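Side-chain contacts in histidine triad protein (Bacillus subtilis, PDB 1Y23), which belongs to the histidine triad family, binds zinc and probably hydrolyses or transfers nucleotides as a dimer: residues Y54-T57 against D58-K62; Q63-H66 against A67-I71. All coordinates share one frame; numbering follows the deposited sequence.

Contact 1 (Y54-T57 against D58-K62)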
ATOM      1  N   TYR B  54      -6.643   1.550 -10.018  1.00 19.37           N
ATOM      2  CA  TYR B  54      -7.626   2.447 -10.637  1.00 20.13           C
ATOM      3  C   TYR B  54      -8.993   1.814 -10.905  1.00 20.38           C
ATOM      4  O   TYR B  54     -10.025   2.493 -10.845  1.00 19.94           O
ATOM      5  CB  TYR B  54      -7.095   2.994 -11.969  1.00 18.00           C
ATOM      6  CG  TYR B  54      -5.778   3.711 -11.870  1.00 21.88           C
ATOM      7  CD1 TYR B  54      -4.651   3.237 -12.548  1.00 23.36           C
ATOM      8  CD2 TYR B  54      -5.646   4.862 -11.094  1.00 19.53           C
ATOM      9  CE1 TYR B  54      -3.424   3.893 -12.452  1.00 24.05           C
ATOM     10  CE2 TYR B  54      -4.423   5.522 -10.993  1.00 22.30           C
ATOM     11  CZ  TYR B  54      -3.317   5.032 -11.672  1.00 22.76           C
ATOM     12  OH  TYR B  54      -2.101   5.661 -11.559  1.00 25.63           O
ATOM     13  N   GLU B  55      -8.986   0.521 -11.213  1.00 21.17           N
ATOM     14  CA  GLU B  55     -10.209  -0.227 -11.528  1.00 25.27           C
ATOM     15  C   GLU B  55     -11.033  -0.651 -10.311  1.00 25.24           C
ATOM     16  O   GLU B  55     -12.070  -1.301 -10.454  1.00 26.68           O
ATOM     17  CB  GLU B  55      -9.873  -1.474 -12.355  1.00 25.91           C
ATOM     18  CG  GLU B  55      -9.086  -1.196 -13.628  1.00 30.46           C
ATOM     19  CD  GLU B  55      -8.960  -2.422 -14.520  1.00 35.19           C
ATOM     20  OE1 GLU B  55      -8.612  -3.507 -14.000  1.00 37.20           O
ATOM     21  OE2 GLU B  55      -9.196  -2.302 -15.746  1.00 36.94           O
ATOM     22  N   PHE B  56     -10.572  -0.280  -9.121  1.00 24.18           N
ATOM     23  CA  PHE B  56     -11.284  -0.612  -7.901  1.00 21.69           C
ATOM     24  C   PHE B  56     -12.569   0.196  -7.785  1.00 22.67           C
ATOM     25  O   PHE B  56     -12.567   1.398  -8.058  1.00 21.83           O
ATOM     26  CB  PHE B  56     -10.421  -0.306  -6.665  1.00 23.27           C
ATOM     27  CG  PHE B  56      -9.841  -1.524  -6.001  1.00 21.35           C
ATOM     28  CD1 PHE B  56      -8.469  -1.764  -6.027  1.00 20.42           C
ATOM     29  CD2 PHE B  56     -10.673  -2.446  -5.377  1.00 20.51           C
ATOM     30  CE1 PHE B  56      -7.934  -2.916  -5.442  1.00 21.87           C
ATOM     31  CE2 PHE B  56     -10.155  -3.599  -4.789  1.00 20.14           C
ATOM     32  CZ  PHE B  56      -8.779  -3.834  -4.823  1.00 21.77           C
ATOM     33  N   THR B  57     -13.664  -0.473  -7.420  1.00 21.88           N
ATOM     34  CA  THR B  57     -14.947   0.195  -7.175  1.00 20.20           C
ATOM     35  C   THR B  57     -15.059   0.112  -5.650  1.00 19.00           C
ATOM     36  O   THR B  57     -14.312  -0.636  -5.016  1.00 15.38           O
ATOM     37  CB  THR B  57     -16.196  -0.564  -7.765  1.00 21.53           C
ATOM     38  OG1 THR B  57     -16.275  -1.886  -7.207  1.00 21.10           O
ATOM     39  CG2 THR B  57     -16.139  -0.643  -9.293  1.00 20.00           C
ATOM     40  N   ASP B  58     -15.984   0.867  -5.069  1.00 19.05           N
ATOM     41  CA  ASP B  58     -16.177   0.830  -3.626  1.00 20.61           C
ATOM     42  C   ASP B  58     -16.593  -0.565  -3.166  1.00 20.52           C
ATOM     43  O   ASP B  58     -16.076  -1.078  -2.172  1.00 19.12           O
ATOM     44  CB  ASP B  58     -17.227   1.860  -3.189  1.00 21.48           C
ATOM     45  CG  ASP B  58     -16.729   3.298  -3.316  1.00 22.13           C
ATOM     46  OD1 ASP B  58     -15.510   3.497  -3.492  1.00 21.63           O
ATOM     47  OD2 ASP B  58     -17.557   4.234  -3.226  1.00 22.63           O
ATOM     48  N   GLU B  59     -17.506  -1.182  -3.902  1.00 20.92           N
ATOM     49  CA  GLU B  59     -17.969  -2.510  -3.549  1.00 24.32           C
ATOM     50  C   GLU B  59     -16.805  -3.507  -3.579  1.00 24.00           C
ATOM     51  O   GLU B  59     -16.688  -4.347  -2.695  1.00 25.18           O
ATOM     52  CB  GLU B  59     -19.099  -2.956  -4.493  1.00 26.52           C
ATOM     53  CG  GLU B  59     -19.826  -4.242  -4.065  1.00 32.64           C
ATOM     54  CD  GLU B  59     -20.306  -4.221  -2.605  1.00 36.21           C
ATOM     55  OE1 GLU B  59     -20.889  -3.195  -2.169  1.00 36.59           O
ATOM     56  OE2 GLU B  59     -20.107  -5.245  -1.901  1.00 37.50           O
ATOM     57  N   LEU B  60     -15.932  -3.413  -4.570  1.00 24.29           N
ATOM     58  CA  LEU B  60     -14.809  -4.339  -4.636  1.00 24.99           C
ATOM     59  C   LEU B  60     -13.749  -4.009  -3.580  1.00 23.49           C
ATOM     60  O   LEU B  60     -13.113  -4.901  -3.029  1.00 23.86           O
ATOM     61  CB  LEU B  60     -14.194  -4.317  -6.034  1.00 28.69           C
ATOM     62  CG  LEU B  60     -12.938  -5.180  -6.227  1.00 33.75           C
ATOM     63  CD1 LEU B  60     -13.200  -6.653  -5.833  1.00 34.65           C
ATOM     64  CD2 LEU B  60     -12.510  -5.088  -7.689  1.00 33.67           C
ATOM     65  N   ALA B  61     -13.562  -2.724  -3.302  1.00 22.80           N
ATOM     66  CA  ALA B  61     -12.594  -2.292  -2.297  1.00 22.59           C
ATOM     67  C   ALA B  61     -12.998  -2.838  -0.928  1.00 22.25           C
ATOM     68  O   ALA B  61     -12.153  -3.132  -0.079  1.00 20.64           O
ATOM     69  CB  ALA B  61     -12.536  -0.759  -2.240  1.00 20.37           C
ATOM     70  N   LYS B  62     -14.301  -2.936  -0.710  1.00 21.88           N
ATOM     71  CA  LYS B  62     -14.829  -3.440   0.549  1.00 24.66           C
ATOM     72  C   LYS B  62     -14.563  -4.944   0.727  1.00 23.68           C
ATOM     73  O   LYS B  62     -14.274  -5.397   1.832  1.00 22.84           O
ATOM     74  CB  LYS B  62     -16.336  -3.156   0.620  1.00 27.99           C
ATOM     75  CG  LYS B  62     -17.051  -3.752   1.830  1.00 33.15           C
ATOM     76  CD  LYS B  62     -18.572  -3.620   1.689  1.00 36.04           C
ATOM     77  CE  LYS B  62     -19.305  -4.281   2.842  1.00 39.21           C
ATOM     78  NZ  LYS B  62     -20.789  -4.189   2.712  1.00 40.41           N
TER

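Contact 2 (Q63-H66 against A67-I71)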
ATOM      1  N   GLN B  63     -14.659  -5.706  -0.357  1.00 21.37           N
ATOM      2  CA  GLN B  63     -14.431  -7.150  -0.300  1.00 23.60           C
ATOM      3  C   GLN B  63     -12.938  -7.493  -0.322  1.00 25.19           C
ATOM      4  O   GLN B  63     -12.577  -8.669  -0.322  1.00 27.06           O
ATOM      5  CB  GLN B  63     -15.096  -7.850  -1.493  1.00 22.45           C
ATOM      6  CG  GLN B  63     -16.493  -7.345  -1.843  1.00 22.19           C
ATOM      7  CD  GLN B  63     -16.955  -7.838  -3.203  1.00 23.93           C
ATOM      8  OE1 GLN B  63     -16.174  -7.867  -4.155  1.00 25.64           O
ATOM      9  NE2 GLN B  63     -18.221  -8.209  -3.306  1.00 20.31           N
ATOM     10  N   TYR B  64     -12.078  -6.477  -0.340  1.00 23.77           N
ATOM     11  CA  TYR B  64     -10.642  -6.709  -0.403  1.00 22.48           C
ATOM     12  C   TYR B  64      -9.766  -6.251   0.753  1.00 23.20           C
ATOM     13  O   TYR B  64      -9.111  -7.069   1.399  1.00 23.76           O
ATOM     14  CB  TYR B  64     -10.063  -6.097  -1.680  1.00 20.99           C
ATOM     15  CG  TYR B  64      -8.559  -6.202  -1.752  1.00 19.29           C
ATOM     16  CD1 TYR B  64      -7.940  -7.382  -2.151  1.00 19.66           C
ATOM     17  CD2 TYR B  64      -7.750  -5.130  -1.359  1.00 21.19           C
ATOM     18  CE1 TYR B  64      -6.546  -7.499  -2.155  1.00 21.72           C
ATOM     19  CE2 TYR B  64      -6.355  -5.234  -1.353  1.00 20.25           C
ATOM     20  CZ  TYR B  64      -5.760  -6.426  -1.756  1.00 21.61           C
ATOM     21  OH  TYR B  64      -4.383  -6.538  -1.756  1.00 25.52           O
ATOM     22  N   PHE B  65      -9.745  -4.947   1.006  1.00 23.72           N
ATOM     23  CA  PHE B  65      -8.874  -4.379   2.030  1.00 25.00           C
ATOM     24  C   PHE B  65      -8.917  -4.936   3.445  1.00 26.27           C
ATOM     25  O   PHE B  65      -7.888  -4.956   4.117  1.00 25.19           O
ATOM     26  CB  PHE B  65      -9.058  -2.860   2.108  1.00 26.08           C
ATOM     27  CG  PHE B  65      -8.030  -2.177   2.984  1.00 29.56           C
ATOM     28  CD1 PHE B  65      -6.680  -2.183   2.632  1.00 29.64           C
ATOM     29  CD2 PHE B  65      -8.403  -1.563   4.175  1.00 28.78           C
ATOM     30  CE1 PHE B  65      -5.721  -1.591   3.459  1.00 30.90           C
ATOM     31  CE2 PHE B  65      -7.449  -0.969   5.008  1.00 30.57           C
ATOM     32  CZ  PHE B  65      -6.106  -0.984   4.646  1.00 29.80           C
ATOM     33  N   HIS B  66     -10.086  -5.369   3.911  1.00 26.65           N
ATOM     34  CA  HIS B  66     -10.176  -5.883   5.271  1.00 26.89           C
ATOM     35  C   HIS B  66      -9.187  -7.031   5.518  1.00 26.59           C
ATOM     36  O   HIS B  66      -8.665  -7.193   6.628  1.00 28.26           O
ATOM     37  CB  HIS B  66     -11.605  -6.345   5.598  1.00 28.25           C
ATOM     38  CG  HIS B  66     -11.972  -7.656   4.984  1.00 28.14           C
ATOM     39  ND1 HIS B  66     -12.534  -7.760   3.730  1.00 29.43           N
ATOM     40  CD2 HIS B  66     -11.788  -8.926   5.420  1.00 28.40           C
ATOM     41  CE1 HIS B  66     -12.676  -9.036   3.417  1.00 29.43           C
ATOM     42  NE2 HIS B  66     -12.229  -9.765   4.426  1.00 28.41           N
ATOM     43  N   ALA B  67      -8.917  -7.824   4.488  1.00 25.55           N
ATOM     44  CA  ALA B  67      -7.986  -8.941   4.629  1.00 26.43           C
ATOM     45  C   ALA B  67      -6.534  -8.495   4.878  1.00 27.26           C
ATOM     46  O   ALA B  67      -5.764  -9.208   5.532  1.00 27.68           O
ATOM     47  CB  ALA B  67      -8.051  -9.841   3.394  1.00 25.06           C
ATOM     48  N   VAL B  68      -6.164  -7.318   4.375  1.00 26.65           N
ATOM     49  CA  VAL B  68      -4.805  -6.811   4.543  1.00 25.70           C
ATOM     50  C   VAL B  68      -4.363  -6.704   6.008  1.00 26.08           C
ATOM     51  O   VAL B  68      -3.298  -7.200   6.384  1.00 26.44           O
ATOM     52  CB  VAL B  68      -4.645  -5.434   3.832  1.00 25.00           C
ATOM     53  CG1 VAL B  68      -3.299  -4.792   4.188  1.00 24.07           C
ATOM     54  CG2 VAL B  68      -4.742  -5.637   2.329  1.00 22.01           C
ATOM     55  N   PRO B  69      -5.171  -6.053   6.856  1.00 25.93           N
ATOM     56  CA  PRO B  69      -4.794  -5.926   8.267  1.00 26.25           C
ATOM     57  C   PRO B  69      -4.691  -7.291   8.950  1.00 27.11           C
ATOM     58  O   PRO B  69      -3.748  -7.551   9.704  1.00 27.76           O
ATOM     59  CB  PRO B  69      -5.918  -5.069   8.844  1.00 25.11           C
ATOM     60  CG  PRO B  69      -6.303  -4.203   7.674  1.00 24.11           C
ATOM     61  CD  PRO B  69      -6.344  -5.215   6.554  1.00 25.19           C
ATOM     62  N   LYS B  70      -5.658  -8.161   8.674  1.00 26.01           N
ATOM     63  CA  LYS B  70      -5.670  -9.493   9.268  1.00 26.96           C
ATOM     64  C   LYS B  70      -4.389 -10.243   8.912  1.00 27.04           C
ATOM     65  O   LYS B  70      -3.699 -10.764   9.788  1.00 27.71           O
ATOM     66  CB  LYS B  70      -6.877 -10.294   8.774  1.00 26.41           C
ATOM     67  CG  LYS B  70      -8.231  -9.692   9.107  1.00 28.82           C
ATOM     68  CD  LYS B  70      -9.342 -10.531   8.490  1.00 29.41           C
ATOM     69  CE  LYS B  70     -10.715 -10.144   8.998  1.00 28.09           C
ATOM     70  NZ  LYS B  70     -11.114  -8.792   8.585  1.00 28.94           N
ATOM     71  N   ILE B  71      -4.081 -10.295   7.623  1.00 27.28           N
ATOM     72  CA  ILE B  71      -2.890 -10.989   7.161  1.00 27.40           C
ATOM     73  C   ILE B  71      -1.631 -10.352   7.734  1.00 28.14           C
ATOM     74  O   ILE B  71      -0.699 -11.054   8.132  1.00 29.61           O
ATOM     75  CB  ILE B  71      -2.835 -11.006   5.621  1.00 26.05           C
ATOM     76  CG1 ILE B  71      -4.052 -11.782   5.092  1.00 25.54           C
ATOM     77  CG2 ILE B  71      -1.544 -11.653   5.141  1.00 26.47           C
ATOM     78  CD1 ILE B  71      -4.231 -11.746   3.580  1.00 21.12           C
TER
HETATM   79  O   HOH W   1      -9.911  -5.616   8.881  1.00 33.64           O

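Contact 1 (Y54-T57 against D58-K62)
Thr-57 caps the short helix 58-62 with its hydroxyl: Leu-60 N donates to Thr-57 OG1 at 3.1 Å, with an N-H...O angle of 158°. The side chain reaches that amide because OG1 sits between the backbone N and the carbonyl carbon (chi1 59°). One residue on, Ala-61 N donates to Thr-57 O at 2.8 Å, tilted 19° from the carbonyl plane, so hydroxyl and carbonyl of one residue each take a separate N-H of the opening turn.

The tight side belongs to Phe-56. Its ring edge presents CD2 to the backbone, 3.6 Å from Ala-61 N, while CE2 comes within 3.5 Å of Leu-60 CG; the Phe-56 and Leu-60 side chains cross at about a right angle. Tyr-101 of the same chain and Phe-65 of the second subunit each meet this ring edge-to-face. Cutting Phe-56 back to an alanine is likely to open a gap beside Leu-60 and Ala-61 and leave those two aromatic rings without their partner.

On the looser, exposed side, Glu-59 only grazes Thr-57, its CB 4.1 Å from Thr-57 OG1, and then leads away. Asp-58 carries its carboxylate to Lys-70 of the second subunit, a salt bridge. The chemistry is that of an N-cap with apolar packing beside it: polar bonds fix where the helix starts, and the aromatic ring ties that turn to the dimer interface.

Contact 2 (Q63-H66 against A67-I71)
His-66 lays its imidazole across the start of helix 67-79, one face over the backbone amide of Ala-67, with His-66 CG 3.1 Å from Ala-67 N. It is the residue most covered here, and its chi1 of 76°, with CG between the backbone N and the carbonyl carbon, folds the ring back onto the helix. Lys-70 approaches from the ring's edge, near its plane, its NZ 3.2 Å from His-66 CD2. A water accepts weakly from Lys-70 NZ and donates to His-66 O at 3.0 Å, while the lysine's stronger partner is Asp-58 of the second subunit.

Val-68 and Ala-67 follow in buried surface. Val-68 CG2 lies 4.0 Å from Tyr-64 CE2 and equally 4.0 Å from Phe-65 CD1, so one methyl branch touches both aromatic side chains. Ala-67 N donates to Tyr-64 O at 3.2 Å, from 36° out of the carbonyl plane, and the methyl of Ala-67 packs on Tyr-23 and Val-28 of the sheet.

Beyond the contact, Tyr-64 hydrogen-bonds Val-44 O through its hydroxyl, and Phe-65 stacks on Phe-65 of the second subunit. The chemistry is of two kinds: apolar groups join the helix start to sheet and dimer partner, whereas Lys-70 runs past the histidine edge toward the other chain, its ammonium kept beside the imidazole and the water.

How the contacts relate
Contact 1 and contact 2 run in series along the chain, each at the beginning of one of two successive helices, 58-62 and 67-79, and they meet where Phe-56 CZ packs 3.8 Å from Tyr-64 CD2. Contact 2 is the more buried, its helix lying against the sheet; contact 1 is only partly buried, with several exposed polar residues. A polar cap marks the first, whereas aromatic and aliphatic packing prevails in the second. Both face the second subunit, and reciprocally: residues 54-62 of one chain meet residues 63-71 of the other, so the two contacts together supply both sides of a shared dimer surface.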